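Local coordinates for protein putative reductase (Peptoclostridium difficile, PDB 5J6C) that binds flavin mononucleotide as a dimeric nitroreductase-family enzyme and probably reduces nitro compounds, perhaps including the antibiotic metronidazole, at residues A[57-62]-A[125-130]; A[68-73]-A[110-115]; A[153-158]-A[167-172]. One frame throughout, in Å; residues are numbered along the deposited sequence.

Interaction 1: A[57-62]-A[125-130]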
# COMPACT_ATOMS: atom_id res chain seq x y z
N LYS A 57 12.09 5.62 -8.98
CA LYS A 57 11.92 4.45 -9.84
C LYS A 57 11.03 3.40 -9.19
O LYS A 57 10.18 2.81 -9.86
CB LYS A 57 13.27 3.84 -10.19
CG LYS A 57 13.97 4.44 -11.39
CD LYS A 57 15.21 3.63 -11.73
CE LYS A 57 15.82 4.00 -13.07
NZ LYS A 57 16.80 2.94 -13.50
N ALA A 58 11.22 3.13 -7.90
CA ALA A 58 10.35 2.18 -7.21
C ALA A 58 8.90 2.65 -7.24
O ALA A 58 7.99 1.86 -7.51
CB ALA A 58 10.80 1.96 -5.77
N ALA A 59 8.68 3.94 -6.98
CA ALA A 59 7.32 4.48 -7.01
C ALA A 59 6.68 4.33 -8.38
O ALA A 59 5.51 3.94 -8.50
CB ALA A 59 7.33 5.95 -6.60
N LEU A 60 7.44 4.61 -9.45
CA LEU A 60 6.90 4.53 -10.79
C LEU A 60 6.62 3.09 -11.24
O LEU A 60 5.96 2.91 -12.27
CB LEU A 60 7.85 5.20 -11.77
CG LEU A 60 7.96 6.71 -11.66
CD1 LEU A 60 9.14 7.21 -12.48
CD2 LEU A 60 6.66 7.38 -12.14
N LEU A 61 7.09 2.09 -10.51
CA LEU A 61 6.87 0.68 -10.84
C LEU A 61 5.70 0.08 -10.06
O LEU A 61 5.47 -1.13 -10.14
CB LEU A 61 8.14 -0.13 -10.58
CG LEU A 61 9.29 0.07 -11.56
CD1 LEU A 61 10.59 -0.38 -10.92
CD2 LEU A 61 9.04 -0.72 -12.84
N ALA A 62 4.98 0.90 -9.31
CA ALA A 62 3.94 0.39 -8.43
C ALA A 62 2.75 -0.12 -9.25
O ALA A 62 2.35 0.51 -10.24
CB ALA A 62 3.47 1.47 -7.46
N SER A 125 4.00 3.02 -0.23
CA SER A 125 4.67 1.92 0.45
C SER A 125 5.93 1.52 -0.31
O SER A 125 6.96 1.24 0.31
CB SER A 125 3.73 0.73 0.62
OG SER A 125 3.71 -0.08 -0.55
N TYR A 126 5.88 1.52 -1.64
CA TYR A 126 7.09 1.25 -2.42
C TYR A 126 8.16 2.30 -2.14
O TYR A 126 9.34 1.97 -2.03
CB TYR A 126 6.77 1.18 -3.92
CG TYR A 126 6.19 -0.15 -4.42
CD1 TYR A 126 5.49 -1.00 -3.56
CD2 TYR A 126 6.35 -0.55 -5.75
CE1 TYR A 126 4.95 -2.21 -4.01
CE2 TYR A 126 5.82 -1.78 -6.20
CZ TYR A 126 5.13 -2.60 -5.33
OH TYR A 126 4.60 -3.80 -5.76
N ILE A 127 7.75 3.56 -1.96
CA ILE A 127 8.70 4.62 -1.65
C ILE A 127 9.38 4.34 -0.31
O ILE A 127 10.62 4.35 -0.20
CB ILE A 127 7.99 6.00 -1.67
CG1 ILE A 127 7.79 6.46 -3.12
CG2 ILE A 127 8.74 7.05 -0.84
CD1 ILE A 127 6.78 7.60 -3.31
N GLN A 128 8.58 4.03 0.71
CA GLN A 128 9.14 3.76 2.04
C GLN A 128 10.05 2.54 2.04
O GLN A 128 11.08 2.54 2.73
CB GLN A 128 8.01 3.60 3.04
CG GLN A 128 7.23 4.90 3.26
CD GLN A 128 6.45 4.89 4.56
OE1 GLN A 128 5.30 4.43 4.61
NE2 GLN A 128 7.08 5.36 5.64
N LEU A 129 9.70 1.49 1.29
CA LEU A 129 10.55 0.30 1.27
C LEU A 129 11.87 0.57 0.55
O LEU A 129 12.93 0.14 1.02
CB LEU A 129 9.81 -0.88 0.63
CG LEU A 129 8.66 -1.47 1.46
CD1 LEU A 129 8.01 -2.70 0.81
CD2 LEU A 129 9.17 -1.81 2.86
N GLN A 130 11.82 1.27 -0.58
CA GLN A 130 13.06 1.57 -1.29
C GLN A 130 13.93 2.53 -0.48
O GLN A 130 15.16 2.37 -0.44
CB GLN A 130 12.76 2.13 -2.67
CG GLN A 130 14.01 2.52 -3.45
CD GLN A 130 14.87 1.32 -3.84
OE1 GLN A 130 14.65 0.70 -4.88
NE2 GLN A 130 15.85 1.00 -3.01

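Interaction 2: A[68-73]-A[110-115]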
# COMPACT_ATOMS: atom_id res chain seq x y z
N LEU A 68 -3.79 2.13 -14.60
CA LEU A 68 -4.06 3.53 -14.93
C LEU A 68 -3.06 4.50 -14.31
O LEU A 68 -3.01 5.66 -14.74
CB LEU A 68 -5.46 3.91 -14.48
CG LEU A 68 -6.64 3.36 -15.27
CD1 LEU A 68 -7.95 3.92 -14.71
CD2 LEU A 68 -6.50 3.68 -16.75
N ARG A 69 -2.30 4.07 -13.30
CA ARG A 69 -1.29 4.92 -12.66
C ARG A 69 -1.83 6.31 -12.31
O ARG A 69 -1.31 7.33 -12.74
CB ARG A 69 -0.06 5.04 -13.57
CG ARG A 69 0.59 3.71 -13.92
CD ARG A 69 1.82 3.93 -14.79
NE ARG A 69 2.63 2.72 -14.94
CZ ARG A 69 3.50 2.55 -15.94
NH1 ARG A 69 3.64 3.50 -16.86
NH2 ARG A 69 4.22 1.43 -16.02
N THR A 70 -2.90 6.33 -11.51
CA THR A 70 -3.56 7.60 -11.20
C THR A 70 -2.67 8.56 -10.42
O THR A 70 -2.98 9.76 -10.36
CB THR A 70 -4.85 7.37 -10.39
OG1 THR A 70 -4.52 6.74 -9.15
CG2 THR A 70 -5.84 6.50 -11.16
N TRP A 71 -1.59 8.08 -9.80
CA TRP A 71 -0.83 8.91 -8.89
C TRP A 71 0.10 9.87 -9.63
O TRP A 71 0.31 9.79 -10.84
CB TRP A 71 -0.02 8.04 -7.92
CG TRP A 71 0.45 6.68 -8.43
CD1 TRP A 71 0.07 5.46 -7.94
CD2 TRP A 71 1.38 6.40 -9.49
NE1 TRP A 71 0.70 4.45 -8.62
CE2 TRP A 71 1.51 5.00 -9.58
CE3 TRP A 71 2.11 7.20 -10.37
CZ2 TRP A 71 2.35 4.38 -10.51
CZ3 TRP A 71 2.94 6.58 -11.29
CH2 TRP A 71 3.05 5.19 -11.35
N GLU A 72 0.63 10.83 -8.87
CA GLU A 72 1.75 11.69 -9.25
C GLU A 72 2.53 12.03 -7.99
O GLU A 72 2.00 11.97 -6.88
CB GLU A 72 1.33 12.99 -9.96
CG GLU A 72 0.17 12.82 -10.92
CD GLU A 72 0.35 13.57 -12.21
OE1 GLU A 72 1.42 14.20 -12.39
OE2 GLU A 72 -0.59 13.54 -13.03
N PHE A 73 3.78 12.42 -8.17
CA PHE A 73 4.70 12.63 -7.06
C PHE A 73 5.28 14.03 -7.13
O PHE A 73 5.74 14.47 -8.20
CB PHE A 73 5.79 11.56 -7.06
CG PHE A 73 5.24 10.16 -7.17
CD1 PHE A 73 4.66 9.54 -6.07
CD2 PHE A 73 5.23 9.50 -8.39
CE1 PHE A 73 4.12 8.25 -6.17
CE2 PHE A 73 4.70 8.23 -8.50
CZ PHE A 73 4.14 7.60 -7.40
N LYS A 110 -8.15 12.01 -8.98
CA LYS A 110 -9.30 11.31 -8.42
C LYS A 110 -10.46 11.14 -9.41
O LYS A 110 -11.40 10.41 -9.11
CB LYS A 110 -9.80 12.00 -7.14
CG LYS A 110 -10.37 13.41 -7.31
CD LYS A 110 -10.69 14.04 -5.94
CE LYS A 110 -11.58 15.27 -6.04
NZ LYS A 110 -10.87 16.50 -6.52
N GLU A 111 -10.39 11.77 -10.58
CA GLU A 111 -11.36 11.48 -11.64
C GLU A 111 -10.95 10.27 -12.48
O GLU A 111 -11.79 9.75 -13.23
CB GLU A 111 -11.52 12.68 -12.57
CG GLU A 111 -11.85 13.99 -11.90
CD GLU A 111 -11.59 15.16 -12.83
OE1 GLU A 111 -10.96 14.95 -13.89
OE2 GLU A 111 -12.01 16.29 -12.49
N LYS A 112 -9.68 9.85 -12.41
CA LYS A 112 -9.22 8.72 -13.22
C LYS A 112 -9.76 7.39 -12.70
O LYS A 112 -10.02 6.48 -13.50
CB LYS A 112 -7.69 8.67 -13.25
CG LYS A 112 -7.00 9.39 -14.43
CD LYS A 112 -5.58 8.82 -14.64
CE LYS A 112 -4.74 9.66 -15.60
NZ LYS A 112 -4.32 10.97 -15.02
N ASN A 113 -9.93 7.28 -11.39
CA ASN A 113 -10.40 6.06 -10.75
C ASN A 113 -10.86 6.41 -9.34
O ASN A 113 -10.41 7.40 -8.74
CB ASN A 113 -9.29 4.98 -10.71
CG ASN A 113 -9.82 3.58 -11.02
OD1 ASN A 113 -11.04 3.34 -11.02
ND2 ASN A 113 -8.91 2.65 -11.30
N ASP A 114 -11.78 5.59 -8.82
CA ASP A 114 -12.27 5.73 -7.45
C ASP A 114 -11.39 5.00 -6.44
O ASP A 114 -11.54 5.23 -5.23
CB ASP A 114 -13.70 5.19 -7.36
CG ASP A 114 -13.79 3.72 -7.71
OD1 ASP A 114 -12.95 3.23 -8.50
OD2 ASP A 114 -14.71 3.05 -7.21
N VAL A 115 -10.49 4.14 -6.89
CA VAL A 115 -9.59 3.42 -6.00
C VAL A 115 -8.20 4.05 -6.11
O VAL A 115 -7.18 3.36 -5.96
CB VAL A 115 -9.58 1.91 -6.33
CG1 VAL A 115 -10.92 1.28 -5.92
CG2 VAL A 115 -9.35 1.67 -7.79
O HOH W 1 -2.34 11.41 -12.97

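Interaction 3: A[153-158]-A[167-172]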
# COMPACT_ATOMS: atom_id res chain seq x y z
N GLU A 153 -9.53 21.40 5.07
CA GLU A 153 -8.94 20.08 4.86
C GLU A 153 -7.43 20.19 4.65
O GLU A 153 -6.94 21.14 4.03
CB GLU A 153 -9.55 19.40 3.64
CG GLU A 153 -10.97 18.92 3.80
CD GLU A 153 -11.50 18.34 2.49
OE1 GLU A 153 -12.62 17.79 2.48
OE2 GLU A 153 -10.79 18.45 1.47
N ALA A 154 -6.68 19.21 5.17
CA ALA A 154 -5.24 19.21 4.91
C ALA A 154 -4.95 19.10 3.42
O ALA A 154 -4.02 19.75 2.91
CB ALA A 154 -4.56 18.06 5.68
N ASP A 155 -5.74 18.30 2.70
CA ASP A 155 -5.65 18.22 1.25
C ASP A 155 -5.66 19.61 0.61
O ASP A 155 -4.76 19.96 -0.15
CB ASP A 155 -6.82 17.39 0.71
CG ASP A 155 -6.99 17.53 -0.78
OD1 ASP A 155 -6.07 17.13 -1.51
OD2 ASP A 155 -8.06 18.02 -1.23
N LYS A 156 -6.66 20.42 0.94
CA LYS A 156 -6.80 21.75 0.33
C LYS A 156 -5.62 22.64 0.69
O LYS A 156 -5.10 23.37 -0.17
CB LYS A 156 -8.12 22.38 0.78
CG LYS A 156 -8.29 23.85 0.39
CD LYS A 156 -8.40 23.98 -1.11
CE LYS A 156 -8.78 25.39 -1.54
NZ LYS A 156 -8.92 25.48 -3.03
N TYR A 157 -5.17 22.60 1.94
CA TYR A 157 -4.00 23.38 2.33
C TYR A 157 -2.78 23.03 1.48
O TYR A 157 -2.08 23.93 0.97
CB TYR A 157 -3.71 23.16 3.81
CG TYR A 157 -2.48 23.87 4.30
CD1 TYR A 157 -2.53 25.21 4.66
CD2 TYR A 157 -1.27 23.20 4.38
CE1 TYR A 157 -1.39 25.86 5.10
CE2 TYR A 157 -0.12 23.85 4.82
CZ TYR A 157 -0.18 25.18 5.18
OH TYR A 157 0.96 25.83 5.62
N ILE A 158 -2.52 21.74 1.28
CA ILE A 158 -1.33 21.33 0.54
C ILE A 158 -1.46 21.69 -0.94
O ILE A 158 -0.50 22.17 -1.56
CB ILE A 158 -1.07 19.82 0.74
CG1 ILE A 158 -0.69 19.58 2.21
CG2 ILE A 158 0.06 19.34 -0.17
CD1 ILE A 158 -0.75 18.13 2.64
N LYS A 167 -8.52 18.68 -9.64
CA LYS A 167 -8.88 17.30 -9.94
C LYS A 167 -8.05 16.30 -9.15
O LYS A 167 -8.42 15.12 -9.08
CB LYS A 167 -8.76 17.02 -11.44
CG LYS A 167 -7.35 17.09 -12.01
CD LYS A 167 -7.35 16.62 -13.47
CE LYS A 167 -5.95 16.60 -14.04
NZ LYS A 167 -5.88 15.68 -15.21
N TYR A 168 -6.95 16.74 -8.54
CA TYR A 168 -6.08 15.90 -7.74
C TYR A 168 -6.47 15.95 -6.27
O TYR A 168 -6.93 16.98 -5.77
CB TYR A 168 -4.62 16.34 -7.88
CG TYR A 168 -4.10 16.22 -9.29
CD1 TYR A 168 -3.72 14.98 -9.80
CD2 TYR A 168 -3.98 17.34 -10.11
CE1 TYR A 168 -3.25 14.87 -11.08
CE2 TYR A 168 -3.51 17.23 -11.39
CZ TYR A 168 -3.14 15.99 -11.87
OH TYR A 168 -2.67 15.86 -13.15
N SER A 169 -6.25 14.83 -5.59
CA SER A 169 -6.37 14.74 -4.15
C SER A 169 -5.02 14.33 -3.55
O SER A 169 -4.28 13.55 -4.17
CB SER A 169 -7.46 13.74 -3.76
OG SER A 169 -7.64 13.72 -2.36
N VAL A 170 -4.72 14.82 -2.35
CA VAL A 170 -3.45 14.52 -1.68
C VAL A 170 -3.67 13.36 -0.73
O VAL A 170 -4.53 13.41 0.15
CB VAL A 170 -2.90 15.74 -0.93
CG1 VAL A 170 -1.52 15.40 -0.34
CG2 VAL A 170 -2.79 16.94 -1.85
N GLU A 171 -2.88 12.30 -0.91
CA GLU A 171 -3.01 11.10 -0.09
C GLU A 171 -2.20 11.22 1.19
O GLU A 171 -2.73 11.03 2.29
CB GLU A 171 -2.57 9.86 -0.89
CG GLU A 171 -2.39 8.62 -0.02
CD GLU A 171 -3.66 8.24 0.74
OE1 GLU A 171 -3.56 7.76 1.88
OE2 GLU A 171 -4.76 8.43 0.19
N CYS A 172 -0.92 11.55 1.06
CA CYS A 172 -0.01 11.55 2.19
C CYS A 172 1.28 12.22 1.75
O CYS A 172 1.54 12.38 0.55
CB CYS A 172 0.28 10.12 2.67
SG CYS A 172 1.10 9.10 1.40
O HOH W 2 -9.12 16.97 -3.59

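Interaction 1: A[57-62]-A[125-130]
In the helical layer of the nitroreductase alpha+beta fold, the C-terminal end of helix 49-60 lies against the middle of helix 116-133, with Ala58, Ala59 and Ala62 facing Tyr126, Ile127 and Gln130. Small residues on one side let the backbones come close: the CA atoms of Ala59 and Ile127 are 5.5 Å apart. At this point Ala59 CB sits 3.5 Å from Ile127 CG1, with CD1 of the same isoleucine just behind. CG1 lies beside the backbone N (chi1 -78°), a torsion that carries the longer branch across to the alanine methyl group. Ile127 also packs on Phe73 of strand 71-76 and on Ile174 and Ile176 of strand 168-177, so the pair is covered from the sheet side.

Tyr126 lies against Ala58 and the 61-62 backbone that follows. Its CD2 edge faces the carbonyl of Ala58, whose O lies near the ring plane at 3.4 Å from CD2; the same carbonyl accepts the backbone N-H of Leu61. Further along the ring, CE2 comes obliquely to within 3.6 Å of Ala62 CA, while Ala62 CB is 3.9 Å from CD2. One turn on from Tyr126, the aliphatic part of Gln130 meets Ala58 at 3.7 Å, CB to CB. With CG anti to the backbone N (chi1 178°) and a bend at chi2, CB and CG lie along Ala58 CB, while the amide NE2 is hydrogen-bonded to Glu133.

Every residue that touches here is buried, and the second subunit covers part of the contact: its Arg36 packs on Tyr126 and its Met29 on Gln130. Helix 116-133, which also meets that subunit through Ser125 to Ser125, is thus packed on helix 49-60 beside the FMN pocket, the Ala62 side chain lying about 7 Å from the flavin.

Interaction 2: A[68-73]-A[110-115]
Thr70 and Lys112 run past one another in opposite directions, their side chains meeting near the base of the lysine: Thr70 CG2 is 3.5 Å from Lys112 CB. Asn113 approaches the same methyl group at about a right angle, its CB 3.8 Å from Thr70 CG2, so that one small branch fits against two consecutive residues of the loop. The threonine torsion (chi1 61°) sorts its two branches: CG2, anti to the carbonyl carbon, goes to the loop, while OG1 is left to bond with Asp119 of helix 116-133, a residue of the FMN pocket.

Leu68 packs its methyl on polar backbone and amide atoms. CD1 lies 3.5 Å from Lys112 O and 3.8 Å from Asn113 ND2, and the leucine and asparagine side chains also cross nearly perpendicularly. The amide nitrogen has a weak hydrogen bond to Ser65, another residue that lines bound FMN.

Beyond CB, Lys112 stretches back along the chain of residues 68-72, passing Leu68 O and the CA of Thr70 before turning at chi4 (71°). Its NZ forms a salt bridge with Asp109 and donates a hydrogen bond to a water 2.9 Å away. That water donates in turn to Thr70 O and, at 2.8 Å, to Glu72 OE2. The carboxylate and ammonium groups, 4.9 Å apart between OE2 and NZ, are thus joined through solvent rather than directly.

Strand 71-76 starts at this point, on the edge of the four-stranded antiparallel sheet of the chain, with Thr70 and Glu72 bonded by backbone to strand 102-109. Trp116, at the start of helix 116-133, packs against Thr70; at Phe73 strand 71-76 pairs in parallel with a strand of the second subunit, so the sheet continues across the interface.

Interaction 3: A[153-158]-A[167-172]
Asp155, in the first turn of helix 154-162, reaches across to Val170 of strand 168-177, joining helix to antiparallel sheet in this nitroreductase fold. The short segments cross at 110° with their axes 7.7 Å apart.

The tight end lies between these two residues. With CG anti to the backbone N, the aspartate carboxylate swings over toward the strand, and its OD1 comes to 3.3 Å from Val170 CG2 as well as meeting the backbone.

The isoleucine-valine packing is buried but looser. Val170 points at the helix, its CG2 4.1 Å from Ile158 CG2, and its CG1 is as close to CD1 of the same isoleucine. Val143 in a neighbouring loop touches both residues, while Val105 and Ile107 of strand 102-109 pack on the valine.

On the solvent-linked side the connection is indirect. Asp155 OD2 makes a salt bridge with Arg159 one turn further along the helix and accepts a hydrogen bond from a water at 2.8 Å; that water also donates to Tyr168 O and so bridges to the strand next to Ser169. The serine OG itself stays 3.8 Å from Asp155 OD1.

OD1 makes the direct bond: it accepts the backbone N-H of Val170 at 2.8 Å with an N-H...O angle of 151°, met on its anti side and 34° out of the carboxylate plane.

In the fold
Interaction 1 is the fully buried member, two helices meeting through alanines, a tyrosine edge and aliphatic carbons. Interaction 2 is nested in the chain loop that interaction 1 closes, and the two touch, Phe73 CZ lying 3.7 Å from Ala59 CB and the Trp71 ring lying by the end of helix 49-60. Interaction 2 is nearer the surface, and its methyl contacts are joined by a water-mediated lysine-glutamate link. Interaction 3, also largely buried, adds a direct side-chain to backbone bond. Interactions 2 and 3 share the sheet: Glu72 OE2 and Tyr168 OH are 3.1 Å apart, probably hydrogen-bonded. The second subunit borders interactions 1 and 2 far more than interaction 3.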